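Local atomic coordinates of GTPase-activating protein GYP1 (Saccharomyces cerevisiae, PDB entry 1FKM), a protein that stimulates GTP hydrolysis by Ypt/Rab GTPases such as YPT1 and YPT7, supplying an arginine and a glutamine finger in trans through its TBC domain. Residues Ser71-Phe76 with Tyr118-Arg123; Pro102-Ser108 with Val157-Ser163; Phe140-Leu145 with Leu174-Thr178. All blocks are in the same frame, centred on the assembly; numbering follows the deposited sequence.

Contact 1 of 3, residues Ser71-Phe76 with Tyr118-Arg123; sequences SLKHTF and YLWAIR
Tyr118, Leu119 and Thr75 bury the most surface where the C-terminal end of helix 57-74 and the loop just beyond it meet the last turns of helix 107-123. Residues 71-74 are helical, as is the second segment; Thr75 (phi/psi -81/4) and Phe76 (-111/127) leave the helix. The backbones come nearest at Leu72 and Leu119, whose CA atoms are 6.5 Å apart. Leu119, with chi1 t and chi2 p, points toward the other segment: its CD1 lies 3.9 Å from Ser71 CB, and its CB is 3.9 Å from Leu72 CD1. Tyr118, also chi1 t, brings CE2 to 3.3 Å from Thr75 OG1 and 3.9 Å from Phe76 CE1. The Phe76 and Tyr118 planes are 5° from parallel, yet the centroids are 5.9 Å apart, so the rings barely overlap. Thr75 (chi1 t), poorly ordered like Phe76, has OG1 3.9 Å from Ile122 CG1 and without a polar partner in the model. At the margin, an extended Arg123 donates from NH2 to Ser71 OG (2.8 Å). Trp87 meets the Tyr118 ring edge-to-face, and Phe179 of helix 168-186 covers Leu119. This largely apolar contact between one helix end and another helix suits the all-helical TBC domain.

Contact 2 of 3, residues Pro102-Ser108 with Val157-Ser163; sequences PLYQFKS and VEIKDPS
A 3-10 segment, 102-105, leading through Phe106 (phi/psi -67/137, chi1 m) at the N-cap position into helix 107-123, lies beside the irregular loop 157-163. Their register runs Leu103-Glu158 (CA-CA 4.9 Å), Phe106-Asp161 (6.3 Å) and Ser108-Ser163 (6.4 Å). Of the direct hydrogen bonds, Leu103 N gives one to Glu158 O (2.9 Å) and Ser108 OG, with chi1 p, gives one to Asp161 OD1 (2.8 Å). Water 1 accepts from Ser108 N (3.0 Å) and donates to Asp161 OD2 (2.5 Å), bridging the first turn of the helix to the loop. The aromatic contact is a CH-pi interaction, Asp161 CB sitting 3.7 Å from the Phe106 ring centroid, almost on the ring normal. Apolar packing sets Leu103 CD1 3.9 Å from Pro162 CD, and Leu145 of helix 133-145 touches both residues. Within the loop, Asp161 OD1 also accepts from Ser163 N (2.8 Å) and Ser163 OG (2.5 Å), the former bond closing an Asx turn beside the N-terminus of helix 107-123.

Contact 3 of 3, residues Phe140-Leu145 with Leu174-Thr178; sequences FFETFL and LEADT
Helices 133-145 and 168-186 cross here, the axes of their short segments 140-145 and 174-178 approaching to 9.5 Å with N-to-C directions 132° apart, an oblique antiparallel arrangement. Phe141 and Thr178 are nearest, CA to CA 5.6 Å, followed by Phe144 and Leu174 at 6.8 Å. Leu174 (chi1 t, chi2 p) buries the most surface. In this buried helical core of the TBC domain it reaches among three side chains of the other helix, with CD1 3.4 Å from Phe144 CB, and CD2 3.7 Å from Phe141 CE1 and 3.5 Å from Leu145 CD2. Phe144, chi1 m, turns its ring edge to Asp177 O (CE2 to O 3.8 Å) and places CD2 3.7 Å from Thr178 OG1. Thr178 CG2 packs 4.1 Å from Phe140 CB, while its OG1 donates to Leu174 O (2.8 Å). The Asp177 carboxylate bonds Tyr49 and forms salt bridges with Arg65 and Lys44; Lys44 also makes a cation-pi contact with Phe144. With no hydrogen bond between the segments, cohesion here rests on apolar and van der Waals contact, its polar groups being satisfied within a helix or by third elements.

The centre of contact 3 is about 12 Å from the centre of the chain, those of contacts 1 and 2 about 21 and 19 Å; contact 3 is buried, contacts 1 and 2 partly buried. Contacts 1 and 2 engage the two ends of helix 107-123. Chemistry follows position: contact 3 has no hydrogen bond between its segments, contact 1 adds one arginine-serine bond to its packing, and contact 2 adds backbone, side-chain and water-mediated hydrogen bonds. Contacts 2 and 3 touch: Pro162 CG packs 3.8 Å from Leu145 CD1, Tyr104 OH probably hydrogen-bonds Glu142 OE1 (3.0 Å), and Glu158 OE2 lies 2.5 Å from Glu142 OE2, two like charges close together. Contact 1 touches neither.

Contact 1 of 3, residues Ser71-Phe76 with Tyr118-Arg123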
loop_
_atom_site.group_PDB
_atom_site.type_symbol
_atom_site.label_atom_id
_atom_site.label_comp_id
_atom_site.label_asym_id
_atom_site.label_seq_id
_atom_site.Cartn_x
_atom_site.Cartn_y
_atom_site.Cartn_z
ATOM N N SER A 71 10.483 13.443 -17.102
ATOM C CA SER A 71 10.418 12.041 -17.498
ATOM C C SER A 71 9.141 11.752 -18.275
ATOM O O SER A 71 9.155 11.032 -19.274
ATOM C CB SER A 71 10.481 11.140 -16.266
ATOM O OG SER A 71 11.718 11.277 -15.597
ATOM N N LEU A 72 8.033 12.314 -17.812
ATOM C CA LEU A 72 6.751 12.102 -18.467
ATOM C C LEU A 72 6.749 12.789 -19.829
ATOM O O LEU A 72 6.242 12.246 -20.811
ATOM C CB LEU A 72 5.624 12.650 -17.589
ATOM C CG LEU A 72 4.287 11.905 -17.628
ATOM C CD1 LEU A 72 4.500 10.435 -17.297
ATOM C CD2 LEU A 72 3.329 12.545 -16.636
ATOM N N LYS A 73 7.325 13.984 -19.883
ATOM C CA LYS A 73 7.396 14.742 -21.127
ATOM C C LYS A 73 8.240 13.973 -22.140
ATOM O O LYS A 73 7.898 13.890 -23.319
ATOM C CB LYS A 73 8.027 16.110 -20.866
ATOM C CG LYS A 73 8.066 17.025 -22.076
ATOM C CD LYS A 73 8.884 18.276 -21.791
ATOM C CE LYS A 73 8.339 19.047 -20.599
ATOM N NZ LYS A 73 9.175 20.242 -20.291
ATOM N N HIS A 74 9.342 13.407 -21.661
ATOM C CA HIS A 74 10.251 12.640 -22.500
ATOM C C HIS A 74 9.609 11.345 -22.992
ATOM O O HIS A 74 9.843 10.919 -24.121
ATOM C CB HIS A 74 11.527 12.318 -21.716
ATOM C CG HIS A 74 12.535 11.525 -22.490
ATOM N ND1 HIS A 74 13.174 12.017 -23.608
ATOM C CD2 HIS A 74 13.022 10.276 -22.298
ATOM C CE1 HIS A 74 14.012 11.106 -24.071
ATOM N NE2 HIS A 74 13.939 10.040 -23.295
ATOM N N THR A 75 8.795 10.722 -22.145
ATOM C CA THR A 75 8.144 9.467 -22.505
ATOM C C THR A 75 6.891 9.639 -23.369
ATOM O O THR A 75 6.208 8.660 -23.677
ATOM C CB THR A 75 7.769 8.655 -21.243
ATOM O OG1 THR A 75 7.234 7.385 -21.631
ATOM C CG2 THR A 75 6.732 9.397 -20.417
ATOM N N PHE A 76 6.588 10.876 -23.756
ATOM C CA PHE A 76 5.420 11.141 -24.593
ATOM C C PHE A 76 5.799 11.584 -26.000
ATOM O O PHE A 76 6.562 12.534 -26.180
ATOM C CB PHE A 76 4.517 12.206 -23.960
ATOM C CG PHE A 76 3.663 11.692 -22.835
ATOM C CD1 PHE A 76 3.006 10.470 -22.945
ATOM C CD2 PHE A 76 3.492 12.440 -21.675
ATOM C CE1 PHE A 76 2.193 10.001 -21.919
ATOM C CE2 PHE A 76 2.680 11.979 -20.642
ATOM C CZ PHE A 76 2.030 10.757 -20.764
ATOM N N TYR A 118 1.914 4.523 -15.849
ATOM C CA TYR A 118 2.580 4.437 -17.142
ATOM C C TYR A 118 4.073 4.698 -16.972
ATOM O O TYR A 118 4.905 3.949 -17.490
ATOM C CB TYR A 118 1.984 5.458 -18.113
ATOM C CG TYR A 118 2.655 5.472 -19.466
ATOM C CD1 TYR A 118 2.571 4.372 -20.321
ATOM C CD2 TYR A 118 3.388 6.581 -19.886
ATOM C CE1 TYR A 118 3.203 4.375 -21.568
ATOM C CE2 TYR A 118 4.028 6.597 -21.128
ATOM C CZ TYR A 118 3.932 5.492 -21.963
ATOM O OH TYR A 118 4.582 5.500 -23.180
ATOM N N LEU A 119 4.412 5.760 -16.245
ATOM C CA LEU A 119 5.816 6.099 -16.034
ATOM C C LEU A 119 6.558 4.990 -15.303
ATOM O O LEU A 119 7.692 4.655 -15.654
ATOM C CB LEU A 119 5.949 7.412 -15.256
ATOM C CG LEU A 119 7.400 7.876 -15.054
ATOM C CD1 LEU A 119 8.087 8.034 -16.413
ATOM C CD2 LEU A 119 7.421 9.187 -14.284
ATOM N N TRP A 120 5.930 4.413 -14.280
ATOM C CA TRP A 120 6.580 3.331 -13.546
ATOM C C TRP A 120 6.785 2.133 -14.472
ATOM O O TRP A 120 7.849 1.498 -14.465
ATOM C CB TRP A 120 5.739 2.896 -12.342
ATOM C CG TRP A 120 6.431 1.841 -11.513
ATOM C CD1 TRP A 120 7.265 2.047 -10.453
ATOM C CD2 TRP A 120 6.400 0.424 -11.728
ATOM N NE1 TRP A 120 7.756 0.845 -9.994
ATOM C CE2 TRP A 120 7.243 -0.166 -10.761
ATOM C CE3 TRP A 120 5.744 -0.406 -12.650
ATOM C CZ2 TRP A 120 7.449 -1.548 -10.688
ATOM C CZ3 TRP A 120 5.951 -1.777 -12.577
ATOM C CH2 TRP A 120 6.797 -2.334 -11.604
ATOM N N ALA A 121 5.766 1.817 -15.267
ATOM C CA ALA A 121 5.846 0.680 -16.183
ATOM C C ALA A 121 6.958 0.860 -17.218
ATOM O O ALA A 121 7.685 -0.083 -17.532
ATOM C CB ALA A 121 4.507 0.478 -16.881
ATOM N N ILE A 122 7.094 2.073 -17.739
ATOM C CA ILE A 122 8.129 2.358 -18.734
ATOM C C ILE A 122 9.518 2.247 -18.109
ATOM O O ILE A 122 10.482 1.857 -18.771
ATOM C CB ILE A 122 7.942 3.771 -19.329
ATOM C CG1 ILE A 122 6.653 3.810 -20.152
ATOM C CG2 ILE A 122 9.142 4.159 -20.184
ATOM C CD1 ILE A 122 6.592 2.773 -21.251
ATOM N N ARG A 123 9.611 2.577 -16.825
ATOM C CA ARG A 123 10.882 2.510 -16.117
ATOM C C ARG A 123 11.240 1.122 -15.594
ATOM O O ARG A 123 12.328 0.926 -15.050
ATOM C CB ARG A 123 10.888 3.499 -14.957
ATOM C CG ARG A 123 11.013 4.937 -15.378
ATOM C CD ARG A 123 11.426 5.769 -14.185
ATOM N NE ARG A 123 11.804 7.122 -14.564
ATOM C CZ ARG A 123 12.598 7.895 -13.835
ATOM N NH1 ARG A 123 13.095 7.436 -12.695
ATOM N NH2 ARG A 123 12.890 9.122 -14.243
#

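Contact 2 of 3, residues Pro102-Ser108 with Val157-Ser163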
loop_
_atom_site.group_PDB
_atom_site.type_symbol
_atom_site.label_atom_id
_atom_site.label_comp_id
_atom_site.label_asym_id
_atom_site.label_seq_id
_atom_site.Cartn_x
_atom_site.Cartn_y
_atom_site.Cartn_z
ATOM N N PRO A 102 -15.959 6.390 -4.902
ATOM C CA PRO A 102 -16.248 7.478 -5.844
ATOM C C PRO A 102 -15.032 8.207 -6.406
ATOM O O PRO A 102 -14.970 8.505 -7.602
ATOM C CB PRO A 102 -17.147 8.403 -5.030
ATOM C CG PRO A 102 -17.903 7.439 -4.170
ATOM C CD PRO A 102 -16.799 6.514 -3.696
ATOM N N LEU A 103 -14.075 8.503 -5.535
ATOM C CA LEU A 103 -12.866 9.208 -5.938
ATOM C C LEU A 103 -12.259 8.660 -7.229
ATOM O O LEU A 103 -11.835 9.420 -8.101
ATOM C CB LEU A 103 -11.817 9.116 -4.821
ATOM C CG LEU A 103 -10.449 9.743 -5.109
ATOM C CD1 LEU A 103 -10.599 11.260 -5.175
ATOM C CD2 LEU A 103 -9.453 9.352 -4.015
ATOM N N TYR A 104 -12.241 7.339 -7.360
ATOM C CA TYR A 104 -11.618 6.720 -8.513
ATOM C C TYR A 104 -12.359 6.759 -9.835
ATOM O O TYR A 104 -11.822 6.334 -10.853
ATOM C CB TYR A 104 -11.173 5.297 -8.138
ATOM C CG TYR A 104 -10.193 5.342 -6.976
ATOM C CD1 TYR A 104 -8.838 5.580 -7.198
ATOM C CD2 TYR A 104 -10.643 5.297 -5.649
ATOM C CE1 TYR A 104 -7.954 5.793 -6.135
ATOM C CE2 TYR A 104 -9.767 5.503 -4.579
ATOM C CZ TYR A 104 -8.424 5.758 -4.832
ATOM O OH TYR A 104 -7.562 6.022 -3.787
ATOM N N GLN A 105 -13.574 7.299 -9.844
ATOM C CA GLN A 105 -14.300 7.404 -11.098
ATOM C C GLN A 105 -14.139 8.796 -11.696
ATOM O O GLN A 105 -14.499 9.024 -12.845
ATOM C CB GLN A 105 -15.784 7.076 -10.919
ATOM C CG GLN A 105 -16.062 5.593 -10.732
ATOM C CD GLN A 105 -15.932 5.147 -9.292
ATOM O OE1 GLN A 105 -16.729 5.539 -8.443
ATOM N NE2 GLN A 105 -14.926 4.325 -9.006
ATOM N N PHE A 106 -13.596 9.730 -10.918
ATOM C CA PHE A 106 -13.387 11.080 -11.425
ATOM C C PHE A 106 -12.325 11.020 -12.515
ATOM O O PHE A 106 -11.315 10.335 -12.364
ATOM C CB PHE A 106 -12.932 12.013 -10.302
ATOM C CG PHE A 106 -14.009 12.328 -9.304
ATOM C CD1 PHE A 106 -15.236 12.845 -9.723
ATOM C CD2 PHE A 106 -13.802 12.114 -7.944
ATOM C CE1 PHE A 106 -16.241 13.144 -8.799
ATOM C CE2 PHE A 106 -14.795 12.407 -7.015
ATOM C CZ PHE A 106 -16.020 12.923 -7.443
ATOM N N LYS A 107 -12.556 11.730 -13.614
ATOM C CA LYS A 107 -11.606 11.728 -14.722
ATOM C C LYS A 107 -10.235 12.269 -14.354
ATOM O O LYS A 107 -9.222 11.801 -14.876
ATOM C CB LYS A 107 -12.164 12.517 -15.911
ATOM C CG LYS A 107 -13.130 11.720 -16.769
ATOM C CD LYS A 107 -12.455 10.484 -17.354
ATOM C CE LYS A 107 -13.431 9.649 -18.167
ATOM N NZ LYS A 107 -12.794 8.410 -18.697
ATOM N N SER A 108 -10.198 13.254 -13.462
ATOM C CA SER A 108 -8.931 13.833 -13.043
ATOM C C SER A 108 -8.094 12.770 -12.346
ATOM O O SER A 108 -6.880 12.699 -12.538
ATOM C CB SER A 108 -9.168 15.018 -12.099
ATOM O OG SER A 108 -9.805 14.599 -10.907
ATOM N N VAL A 157 -12.126 12.822 1.634
ATOM C CA VAL A 157 -11.218 12.723 0.502
ATOM C C VAL A 157 -11.692 11.722 -0.551
ATOM O O VAL A 157 -11.375 11.862 -1.732
ATOM C CB VAL A 157 -9.790 12.343 0.970
ATOM C CG1 VAL A 157 -9.773 10.912 1.514
ATOM C CG2 VAL A 157 -8.804 12.506 -0.177
ATOM N N GLU A 158 -12.462 10.721 -0.139
ATOM C CA GLU A 158 -12.922 9.715 -1.090
ATOM C C GLU A 158 -14.134 10.104 -1.934
ATOM O O GLU A 158 -14.511 9.370 -2.845
ATOM C CB GLU A 158 -13.217 8.395 -0.368
ATOM C CG GLU A 158 -12.047 7.853 0.441
ATOM C CD GLU A 158 -12.191 6.372 0.756
ATOM O OE1 GLU A 158 -13.341 5.898 0.862
ATOM O OE2 GLU A 158 -11.155 5.684 0.908
ATOM N N ILE A 159 -14.742 11.250 -1.648
ATOM C CA ILE A 159 -15.917 11.662 -2.412
ATOM C C ILE A 159 -15.790 13.002 -3.133
ATOM O O ILE A 159 -16.740 13.457 -3.772
ATOM C CB ILE A 159 -17.172 11.707 -1.510
ATOM C CG1 ILE A 159 -16.954 12.686 -0.357
ATOM C CG2 ILE A 159 -17.477 10.313 -0.969
ATOM C CD1 ILE A 159 -18.176 12.889 0.510
ATOM N N LYS A 160 -14.623 13.630 -3.051
ATOM C CA LYS A 160 -14.428 14.920 -3.703
ATOM C C LYS A 160 -13.452 14.869 -4.878
ATOM O O LYS A 160 -12.413 14.217 -4.803
ATOM C CB LYS A 160 -13.953 15.954 -2.678
ATOM C CG LYS A 160 -14.928 16.138 -1.527
ATOM C CD LYS A 160 -14.459 17.175 -0.524
ATOM C CE LYS A 160 -15.490 17.336 0.588
ATOM N NZ LYS A 160 -15.089 18.340 1.613
ATOM N N ASP A 161 -13.802 15.565 -5.958
ATOM C CA ASP A 161 -12.961 15.623 -7.153
ATOM C C ASP A 161 -11.787 16.562 -6.884
ATOM O O ASP A 161 -11.989 17.752 -6.631
ATOM C CB ASP A 161 -13.769 16.157 -8.338
ATOM C CG ASP A 161 -13.008 16.080 -9.657
ATOM O OD1 ASP A 161 -11.765 16.228 -9.665
ATOM O OD2 ASP A 161 -13.669 15.891 -10.700
ATOM N N PRO A 162 -10.543 16.044 -6.940
ATOM C CA PRO A 162 -9.340 16.850 -6.698
ATOM C C PRO A 162 -9.249 18.110 -7.555
ATOM O O PRO A 162 -8.654 19.107 -7.142
ATOM C CB PRO A 162 -8.202 15.873 -6.999
ATOM C CG PRO A 162 -8.783 14.557 -6.597
ATOM C CD PRO A 162 -10.183 14.635 -7.183
ATOM N N SER A 163 -9.825 18.061 -8.751
ATOM C CA SER A 163 -9.779 19.209 -9.650
ATOM C C SER A 163 -10.655 20.361 -9.165
ATOM O O SER A 163 -10.640 21.441 -9.752
ATOM C CB SER A 163 -10.195 18.794 -11.065
ATOM O OG SER A 163 -11.521 18.298 -11.085
HETATM O O HOH W 1 -12.539 15.064 -12.769
#

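Contact 3 of 3, residues Phe140-Leu145 with Leu174-Thr178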
loop_
_atom_site.group_PDB
_atom_site.type_symbol
_atom_site.label_atom_id
_atom_site.label_comp_id
_atom_site.label_asym_id
_atom_site.label_seq_id
_atom_site.Cartn_x
_atom_site.Cartn_y
_atom_site.Cartn_z
ATOM N N PHE A 140 -1.350 5.516 -1.333
ATOM C CA PHE A 140 -0.422 6.647 -1.381
ATOM C C PHE A 140 -1.130 7.858 -1.974
ATOM O O PHE A 140 -1.077 8.952 -1.416
ATOM C CB PHE A 140 0.782 6.332 -2.279
ATOM C CG PHE A 140 1.817 5.457 -1.637
ATOM C CD1 PHE A 140 2.368 5.794 -0.407
ATOM C CD2 PHE A 140 2.259 4.303 -2.276
ATOM C CE1 PHE A 140 3.343 4.996 0.180
ATOM C CE2 PHE A 140 3.235 3.498 -1.697
ATOM C CZ PHE A 140 3.778 3.844 -0.469
ATOM N N PHE A 141 -1.772 7.643 -3.122
ATOM C CA PHE A 141 -2.473 8.713 -3.835
ATOM C C PHE A 141 -3.492 9.386 -2.939
ATOM O O PHE A 141 -3.488 10.605 -2.787
ATOM C CB PHE A 141 -3.186 8.163 -5.083
ATOM C CG PHE A 141 -3.838 9.227 -5.926
ATOM C CD1 PHE A 141 -3.075 10.042 -6.755
ATOM C CD2 PHE A 141 -5.210 9.445 -5.853
ATOM C CE1 PHE A 141 -3.666 11.063 -7.500
ATOM C CE2 PHE A 141 -5.812 10.466 -6.595
ATOM C CZ PHE A 141 -5.043 11.275 -7.416
ATOM N N GLU A 142 -4.363 8.577 -2.353
ATOM C CA GLU A 142 -5.422 9.068 -1.479
ATOM C C GLU A 142 -4.890 9.776 -0.232
ATOM O O GLU A 142 -5.371 10.846 0.127
ATOM C CB GLU A 142 -6.328 7.896 -1.095
ATOM C CG GLU A 142 -7.431 8.233 -0.139
ATOM C CD GLU A 142 -8.459 7.122 -0.050
ATOM O OE1 GLU A 142 -8.644 6.385 -1.051
ATOM O OE2 GLU A 142 -9.087 7.000 1.016
ATOM N N THR A 143 -3.900 9.184 0.429
ATOM C CA THR A 143 -3.322 9.799 1.621
ATOM C C THR A 143 -2.607 11.116 1.296
ATOM O O THR A 143 -2.748 12.113 2.014
ATOM C CB THR A 143 -2.333 8.833 2.302
ATOM O OG1 THR A 143 -3.041 7.660 2.718
ATOM C CG2 THR A 143 -1.686 9.484 3.515
ATOM N N PHE A 144 -1.839 11.137 0.214
ATOM C CA PHE A 144 -1.140 12.362 -0.156
ATOM C C PHE A 144 -2.123 13.455 -0.572
ATOM O O PHE A 144 -1.840 14.643 -0.431
ATOM C CB PHE A 144 -0.143 12.072 -1.276
ATOM C CG PHE A 144 0.996 11.197 -0.847
ATOM C CD1 PHE A 144 1.165 10.863 0.496
ATOM C CD2 PHE A 144 1.902 10.700 -1.780
ATOM C CE1 PHE A 144 2.218 10.043 0.905
ATOM C CE2 PHE A 144 2.952 9.884 -1.382
ATOM C CZ PHE A 144 3.111 9.553 -0.037
ATOM N N LEU A 145 -3.282 13.045 -1.079
ATOM C CA LEU A 145 -4.319 13.989 -1.488
ATOM C C LEU A 145 -4.851 14.759 -0.283
ATOM O O LEU A 145 -5.207 15.923 -0.408
ATOM C CB LEU A 145 -5.506 13.255 -2.121
ATOM C CG LEU A 145 -5.815 13.318 -3.615
ATOM C CD1 LEU A 145 -7.117 12.557 -3.865
ATOM C CD2 LEU A 145 -5.957 14.764 -4.081
ATOM N N LEU A 174 1.445 16.205 -6.732
ATOM C CA LEU A 174 0.864 15.054 -6.040
ATOM C C LEU A 174 1.235 13.775 -6.792
ATOM O O LEU A 174 1.621 12.768 -6.189
ATOM C CB LEU A 174 -0.662 15.200 -5.976
ATOM C CG LEU A 174 -1.458 13.961 -5.528
ATOM C CD1 LEU A 174 -1.157 13.659 -4.068
ATOM C CD2 LEU A 174 -2.944 14.199 -5.729
ATOM N N GLU A 175 1.112 13.830 -8.119
ATOM C CA GLU A 175 1.445 12.702 -8.980
ATOM C C GLU A 175 2.900 12.291 -8.798
ATOM O O GLU A 175 3.216 11.111 -8.701
ATOM C CB GLU A 175 1.211 13.068 -10.454
ATOM C CG GLU A 175 -0.239 12.960 -10.912
ATOM C CD GLU A 175 -0.438 13.441 -12.342
ATOM O OE1 GLU A 175 0.464 13.238 -13.186
ATOM O OE2 GLU A 175 -1.509 14.012 -12.625
ATOM N N ALA A 176 3.785 13.282 -8.766
ATOM C CA ALA A 176 5.212 13.027 -8.605
ATOM C C ALA A 176 5.510 12.350 -7.261
ATOM O O ALA A 176 6.218 11.338 -7.206
ATOM C CB ALA A 176 5.981 14.345 -8.717
ATOM N N ASP A 177 4.970 12.903 -6.180
ATOM C CA ASP A 177 5.199 12.325 -4.860
ATOM C C ASP A 177 4.681 10.887 -4.815
ATOM O O ASP A 177 5.350 9.999 -4.296
ATOM C CB ASP A 177 4.500 13.144 -3.772
ATOM C CG ASP A 177 5.093 14.539 -3.608
ATOM O OD1 ASP A 177 6.130 14.844 -4.243
ATOM O OD2 ASP A 177 4.519 15.331 -2.826
ATOM N N THR A 178 3.486 10.671 -5.358
ATOM C CA THR A 178 2.876 9.349 -5.380
ATOM C C THR A 178 3.762 8.384 -6.167
ATOM O O THR A 178 4.042 7.266 -5.720
ATOM C CB THR A 178 1.467 9.421 -6.015
ATOM O OG1 THR A 178 0.650 10.318 -5.248
ATOM C CG2 THR A 178 0.807 8.043 -6.029
#